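Subtilisin-like protein (Prochloron didemni, PDB 3ZXY) probably acts as a subtilisin-like serine endopeptidase, the chain here being the protease domain of the longer PatA protein with its nucleophile position changed to alanine. Local coordinates at residues Thr32-Leu37 with Leu77-Phe82; Arg11-Asp16 with Ala104-Ile109. The protein carries 1 engineered substitution. One frame throughout, in Å; residues are numbered along the deposited sequence.

Contact 1: Thr32-Leu37 with Leu77-Phe82; sequences TVLPTL and LIVPIF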
loop_
_atom_site.group_PDB
_atom_site.type_symbol
_atom_site.label_atom_id
_atom_site.label_comp_id
_atom_site.label_asym_id
_atom_site.label_seq_id
_atom_site.Cartn_x
_atom_site.Cartn_y
_atom_site.Cartn_z
ATOM N N THR A 32 -10.762 -10.477 -6.093
ATOM C CA THR A 32 -10.491 -11.309 -7.251
ATOM C C THR A 32 -9.022 -11.640 -7.252
ATOM O O THR A 32 -8.196 -10.752 -7.118
ATOM C CB THR A 32 -10.839 -10.603 -8.576
ATOM O OG1 THR A 32 -12.207 -10.158 -8.547
ATOM C CG2 THR A 32 -10.632 -11.551 -9.759
ATOM N N VAL A 33 -8.701 -12.921 -7.364
ATOM C CA VAL A 33 -7.319 -13.361 -7.442
ATOM C C VAL A 33 -6.919 -13.447 -8.912
ATOM O O VAL A 33 -7.638 -14.054 -9.736
ATOM C CB VAL A 33 -7.142 -14.721 -6.763
ATOM C CG1 VAL A 33 -5.714 -15.211 -6.941
ATOM C CG2 VAL A 33 -7.505 -14.622 -5.291
ATOM N N LEU A 34 -5.788 -12.822 -9.231
ATOM C CA LEU A 34 -5.246 -12.756 -10.578
ATOM C C LEU A 34 -3.929 -13.530 -10.613
ATOM O O LEU A 34 -2.863 -12.982 -10.314
ATOM C CB LEU A 34 -5.014 -11.306 -11.002
ATOM C CG LEU A 34 -6.244 -10.398 -11.053
ATOM C CD1 LEU A 34 -5.836 -8.975 -11.405
ATOM C CD2 LEU A 34 -7.271 -10.918 -12.041
ATOM N N PRO A 35 -3.996 -14.819 -10.960
ATOM C CA PRO A 35 -2.774 -15.606 -10.985
ATOM C C PRO A 35 -1.784 -15.028 -11.967
ATOM O O PRO A 35 -2.125 -14.708 -13.102
ATOM C CB PRO A 35 -3.239 -16.993 -11.432
ATOM C CG PRO A 35 -4.702 -17.019 -11.191
ATOM C CD PRO A 35 -5.177 -15.611 -11.334
ATOM N N THR A 36 -0.560 -14.867 -11.509
ATOM C CA THR A 36 0.475 -14.421 -12.386
ATOM C C THR A 36 1.394 -15.625 -12.368
ATOM O O THR A 36 0.903 -16.715 -12.670
ATOM C CB THR A 36 0.924 -13.022 -11.945
ATOM O OG1 THR A 36 -0.257 -12.205 -11.944
ATOM C CG2 THR A 36 1.917 -12.417 -12.917
ATOM N N LEU A 37 2.661 -15.529 -12.013
ATOM C CA LEU A 37 3.521 -16.711 -12.128
ATOM C C LEU A 37 3.734 -17.429 -10.791
ATOM O O LEU A 37 3.963 -18.646 -10.772
ATOM C CB LEU A 37 4.844 -16.356 -12.813
ATOM C CG LEU A 37 4.717 -16.302 -14.344
ATOM C CD1 LEU A 37 6.052 -15.986 -15.000
ATOM C CD2 LEU A 37 4.159 -17.608 -14.900
ATOM N N LEU A 77 -7.969 -6.529 -5.930
ATOM C CA LEU A 77 -7.304 -7.353 -6.931
ATOM C C LEU A 77 -6.087 -7.964 -6.266
ATOM O O LEU A 77 -5.125 -7.256 -5.891
ATOM C CB LEU A 77 -6.914 -6.544 -8.170
ATOM C CG LEU A 77 -8.025 -5.786 -8.894
ATOM C CD1 LEU A 77 -7.415 -4.927 -9.991
ATOM C CD2 LEU A 77 -9.076 -6.753 -9.442
ATOM N N ILE A 78 -6.135 -9.272 -6.049
ATOM C CA ILE A 78 -5.035 -9.948 -5.370
ATOM C C ILE A 78 -4.088 -10.514 -6.427
ATOM O O ILE A 78 -4.492 -11.349 -7.238
ATOM C CB ILE A 78 -5.519 -11.093 -4.456
ATOM C CG1 ILE A 78 -6.586 -10.621 -3.452
ATOM C CG2 ILE A 78 -4.336 -11.748 -3.766
ATOM C CD1 ILE A 78 -6.282 -9.345 -2.725
ATOM N N VAL A 79 -2.835 -10.055 -6.409
ATOM C CA VAL A 79 -1.852 -10.419 -7.435
ATOM C C VAL A 79 -0.631 -10.976 -6.714
ATOM O O VAL A 79 0.318 -10.241 -6.402
ATOM C CB VAL A 79 -1.475 -9.209 -8.334
ATOM C CG1 VAL A 79 -0.550 -9.642 -9.479
ATOM C CG2 VAL A 79 -2.732 -8.548 -8.896
ATOM N N PRO A 80 -0.650 -12.285 -6.408
ATOM C CA PRO A 80 0.464 -12.797 -5.615
ATOM C C PRO A 80 1.770 -12.829 -6.416
ATOM O O PRO A 80 1.837 -13.377 -7.530
ATOM C CB PRO A 80 -0.014 -14.187 -5.170
ATOM C CG PRO A 80 -1.484 -14.164 -5.350
ATOM C CD PRO A 80 -1.718 -13.286 -6.545
ATOM N N ILE A 81 2.786 -12.190 -5.841
ATOM C CA ILE A 81 4.108 -12.108 -6.433
ATOM C C ILE A 81 5.156 -12.661 -5.478
ATOM O O ILE A 81 6.147 -13.214 -5.939
ATOM C CB ILE A 81 4.487 -10.667 -6.846
ATOM C CG1 ILE A 81 4.382 -9.690 -5.667
ATOM C CG2 ILE A 81 3.576 -10.182 -7.966
ATOM C CD1 ILE A 81 5.092 -8.365 -5.883
ATOM N N PHE A 82 4.938 -12.522 -4.169
ATOM C CA PHE A 82 5.888 -13.046 -3.181
ATOM C C PHE A 82 5.551 -14.512 -2.944
ATOM O O PHE A 82 4.399 -14.910 -3.043
ATOM C CB PHE A 82 5.829 -12.298 -1.840
ATOM C CG PHE A 82 6.031 -10.805 -1.921
ATOM C CD1 PHE A 82 6.844 -10.213 -2.884
ATOM C CD2 PHE A 82 5.426 -9.988 -0.956
ATOM C CE1 PHE A 82 6.999 -8.822 -2.922
ATOM C CE2 PHE A 82 5.586 -8.614 -0.991
ATOM C CZ PHE A 82 6.362 -8.034 -1.982
HETATM O O HOH W 1 0.358 -15.306 -8.891
#
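L34 lays its CD1 methyl against V79, 4.0 Å from V79 CG2, and the same methyl reaches back to the CB of L77. L34 crosses each of the two obliquely. CG of L34 sits beside its own backbone N, anti to the carbonyl carbon (chi1 -61°). The side chain also touches A104, just after helix 91-103. Leucine suits the place because its reach carries one methyl, CD1, in between L77 and V79. On the face that carries V33 and I78 the packing is lighter: V33 CG2 stands 4.1 Å from I78 CB, and CG1, anti to the backbone N (chi1 176°), points toward the ring of P80. Beta-branched valine and isoleucine serve well here, since they fit an extended backbone and keep their methyls close to it. Two straight backbone bonds hold the strands in step, I78 N to T32 O and L34 N to I78 O, each 2.8 Å long.

Beyond L34 the partnership becomes looser. T36 brings its OG1 to 3.6 Å from V79 CG1 and gives that hydroxyl to L34 O at 3.2 Å, from above the carbonyl plane, tying the turn back on itself. A water then bridges the separating chains, accepting from T36 N and donating to P80 O, which does for the backbone what a direct strand bond no longer can. An alanine at T36 would probably leave L34 O without this hydroxyl donor and open a small gap beside V79 CG1, so that the turn could shift more easily. R96 and R100 of helix 91-103 also lie against T36. The whole is a parallel pairing at the border of the central sheet, strand 30-33 being its outermost strand on this side, in the alpha/beta fold of the subtilases.

Contact 2: Arg11-Asp16 with Ala104-Ile109; sequences RVAILD and AGAHII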
loop_
_atom_site.group_PDB
_atom_site.type_symbol
_atom_site.label_atom_id
_atom_site.label_comp_id
_atom_site.label_asym_id
_atom_site.label_seq_id
_atom_site.Cartn_x
_atom_site.Cartn_y
_atom_site.Cartn_z
ATOM N N ARG A 11 -10.631 0.195 -7.572
ATOM C CA ARG A 11 -9.905 -1.074 -7.538
ATOM C C ARG A 11 -8.529 -0.901 -6.931
ATOM O O ARG A 11 -7.739 -0.072 -7.385
ATOM C CB ARG A 11 -9.801 -1.645 -8.954
ATOM C CG ARG A 11 -11.165 -1.986 -9.534
ATOM C CD ARG A 11 -11.115 -2.276 -11.023
ATOM N NE ARG A 11 -11.010 -1.072 -11.856
ATOM C CZ ARG A 11 -12.003 -0.263 -12.217
ATOM N NH1 ARG A 11 -13.278 -0.452 -11.828
ATOM N NH2 ARG A 11 -11.718 0.776 -13.002
ATOM N N VAL A 12 -8.265 -1.695 -5.904
ATOM C CA VAL A 12 -6.994 -1.665 -5.189
ATOM C C VAL A 12 -6.346 -3.034 -5.361
ATOM O O VAL A 12 -6.928 -4.048 -4.981
ATOM C CB VAL A 12 -7.202 -1.402 -3.692
ATOM C CG1 VAL A 12 -5.873 -1.343 -2.965
ATOM C CG2 VAL A 12 -8.018 -0.139 -3.477
ATOM N N ALA A 13 -5.156 -3.056 -5.948
ATOM C CA ALA A 13 -4.400 -4.297 -6.130
ATOM C C ALA A 13 -3.409 -4.476 -4.994
ATOM O O ALA A 13 -2.757 -3.507 -4.584
ATOM C CB ALA A 13 -3.671 -4.284 -7.453
ATOM N N ILE A 14 -3.323 -5.701 -4.484
ATOM C CA ILE A 14 -2.367 -6.081 -3.457
ATOM C C ILE A 14 -1.365 -6.995 -4.151
ATOM O O ILE A 14 -1.714 -8.095 -4.564
ATOM C CB ILE A 14 -3.039 -6.875 -2.313
ATOM C CG1 ILE A 14 -4.211 -6.096 -1.715
ATOM C CG2 ILE A 14 -2.005 -7.266 -1.248
ATOM C CD1 ILE A 14 -3.823 -4.792 -1.061
ATOM N N LEU A 15 -0.115 -6.540 -4.268
ATOM C CA LEU A 15 0.958 -7.329 -4.844
ATOM C C LEU A 15 1.804 -7.780 -3.675
ATOM O O LEU A 15 2.641 -7.036 -3.165
ATOM C CB LEU A 15 1.784 -6.493 -5.823
ATOM C CG LEU A 15 1.212 -6.385 -7.241
ATOM C CD1 LEU A 15 -0.217 -5.857 -7.296
ATOM C CD2 LEU A 15 2.148 -5.513 -8.068
ATOM N N ASP A 16 1.563 -8.992 -3.222
ATOM C CA ASP A 16 2.168 -9.461 -1.994
ATOM C C ASP A 16 2.264 -10.981 -2.057
ATOM O O ASP A 16 2.351 -11.567 -3.135
ATOM C CB ASP A 16 1.352 -8.964 -0.779
ATOM C CG ASP A 16 2.216 -8.739 0.446
ATOM O OD1 ASP A 16 2.658 -9.734 1.042
ATOM O OD2 ASP A 16 2.476 -7.567 0.808
ATOM N N ALA A 104 -5.634 -5.045 -15.311
ATOM C CA ALA A 104 -6.884 -5.409 -14.649
ATOM C C ALA A 104 -7.645 -4.179 -14.125
ATOM O O ALA A 104 -8.689 -4.321 -13.478
ATOM C CB ALA A 104 -6.612 -6.373 -13.503
ATOM N N GLY A 105 -7.148 -2.983 -14.424
ATOM C CA GLY A 105 -7.850 -1.752 -14.065
ATOM C C GLY A 105 -7.645 -1.242 -12.651
ATOM O O GLY A 105 -8.498 -0.499 -12.132
ATOM N N ALA A 106 -6.519 -1.590 -12.031
ATOM C CA ALA A 106 -6.199 -1.072 -10.707
ATOM C C ALA A 106 -6.103 0.450 -10.739
ATOM O O ALA A 106 -5.545 1.016 -11.675
ATOM C CB ALA A 106 -4.874 -1.648 -10.196
ATOM N N HIS A 107 -6.628 1.098 -9.700
ATOM C CA HIS A 107 -6.373 2.523 -9.442
ATOM C C HIS A 107 -5.173 2.714 -8.544
ATOM O O HIS A 107 -4.447 3.700 -8.662
ATOM C CB HIS A 107 -7.575 3.175 -8.763
ATOM C CG HIS A 107 -8.785 3.233 -9.620
ATOM N ND1 HIS A 107 -9.773 2.326 -9.537
ATOM C CD2 HIS A 107 -9.162 4.143 -10.593
ATOM C CE1 HIS A 107 -10.721 2.617 -10.431
ATOM N NE2 HIS A 107 -10.357 3.738 -11.081
ATOM N N ILE A 108 -4.994 1.783 -7.606
ATOM C CA ILE A 108 -3.937 1.813 -6.607
ATOM C C ILE A 108 -3.301 0.434 -6.600
ATOM O O ILE A 108 -4.008 -0.577 -6.703
ATOM C CB ILE A 108 -4.493 2.128 -5.197
ATOM C CG1 ILE A 108 -5.025 3.552 -5.133
ATOM C CG2 ILE A 108 -3.435 1.907 -4.105
ATOM C CD1 ILE A 108 -6.047 3.740 -4.033
ATOM N N ILE A 109 -1.973 0.413 -6.528
ATOM C CA ILE A 109 -1.188 -0.826 -6.422
ATOM C C ILE A 109 -0.377 -0.725 -5.132
ATOM O O ILE A 109 0.487 0.134 -4.999
ATOM C CB ILE A 109 -0.273 -1.017 -7.651
ATOM C CG1 ILE A 109 -1.118 -1.161 -8.917
ATOM C CG2 ILE A 109 0.627 -2.253 -7.483
ATOM C CD1 ILE A 109 -0.312 -1.247 -10.204
HETATM O O HOH W 2 -9.289 1.790 -14.021
#
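R11 and H107 meet where strand 11-16 pairs in parallel with the start of strand 108-111, within the central sheet of the subtilase fold. Backbone bonds come first. A13 N donates to I108 O at 2.8 Å, while R11 O receives H107 N and, weakly, I108 N, so one carbonyl takes two amides as the incoming chain straightens into a strand.

Apolar contacts cover both faces. V12 CG1 touches I108 CG2 on one; on the other, A13 is small enough to let its CB approach A106 CB and I109 CG1. Further along, both L15 methyls close on I109 CG2, the nearer, CD2, at 3.6 Å. Helix 91-103 packs against A13, L15 and I109, while helix 210-230 meets V12, H107 and I108.

Polar side chains close the end of the pairing at R11, while D16, the predicted charge-relay aspartate further along this segment, hydrogen-bonds through OD1 to H51 ND1. H107 ND1 accepts R11 N in the ring plane at 3.0 Å, almost straight at 178°. Arginine, bent at chi3 (-77°), turns NE to G105 O at 2.6 Å. G105, just past helix 91-103, has the positive phi of a Schellman motif, and a side chain there would crowd R11 NE. H107 CE1 lies over one guanidinium face, offset toward its rim, 3.3 Å from R11 NH2, with the two planes 37° apart.

Overall arrangement
From the N terminus, strand 11-16 comes first and waits for its partner, because contact 2 is completed only when the chain returns at 104-109, some 88 residues later. Within that span the chain forms strand 30-33, helix 47-60 and strand 75-80, and contact 1 closes the smaller loop between 32-37 and 77-82, so it nests wholly inside the larger one. The contacts do not cross. They meet through strand 75-80, which lies between 30-33 and 11-16 in the sheet: L77 O and I14 N, like I81 N and D16 O, probably bond. Apart from that strand, L34 CD1 packs directly on A104 CB. Together they join four neighbouring parallel strands, from the sheet's outer strand inward.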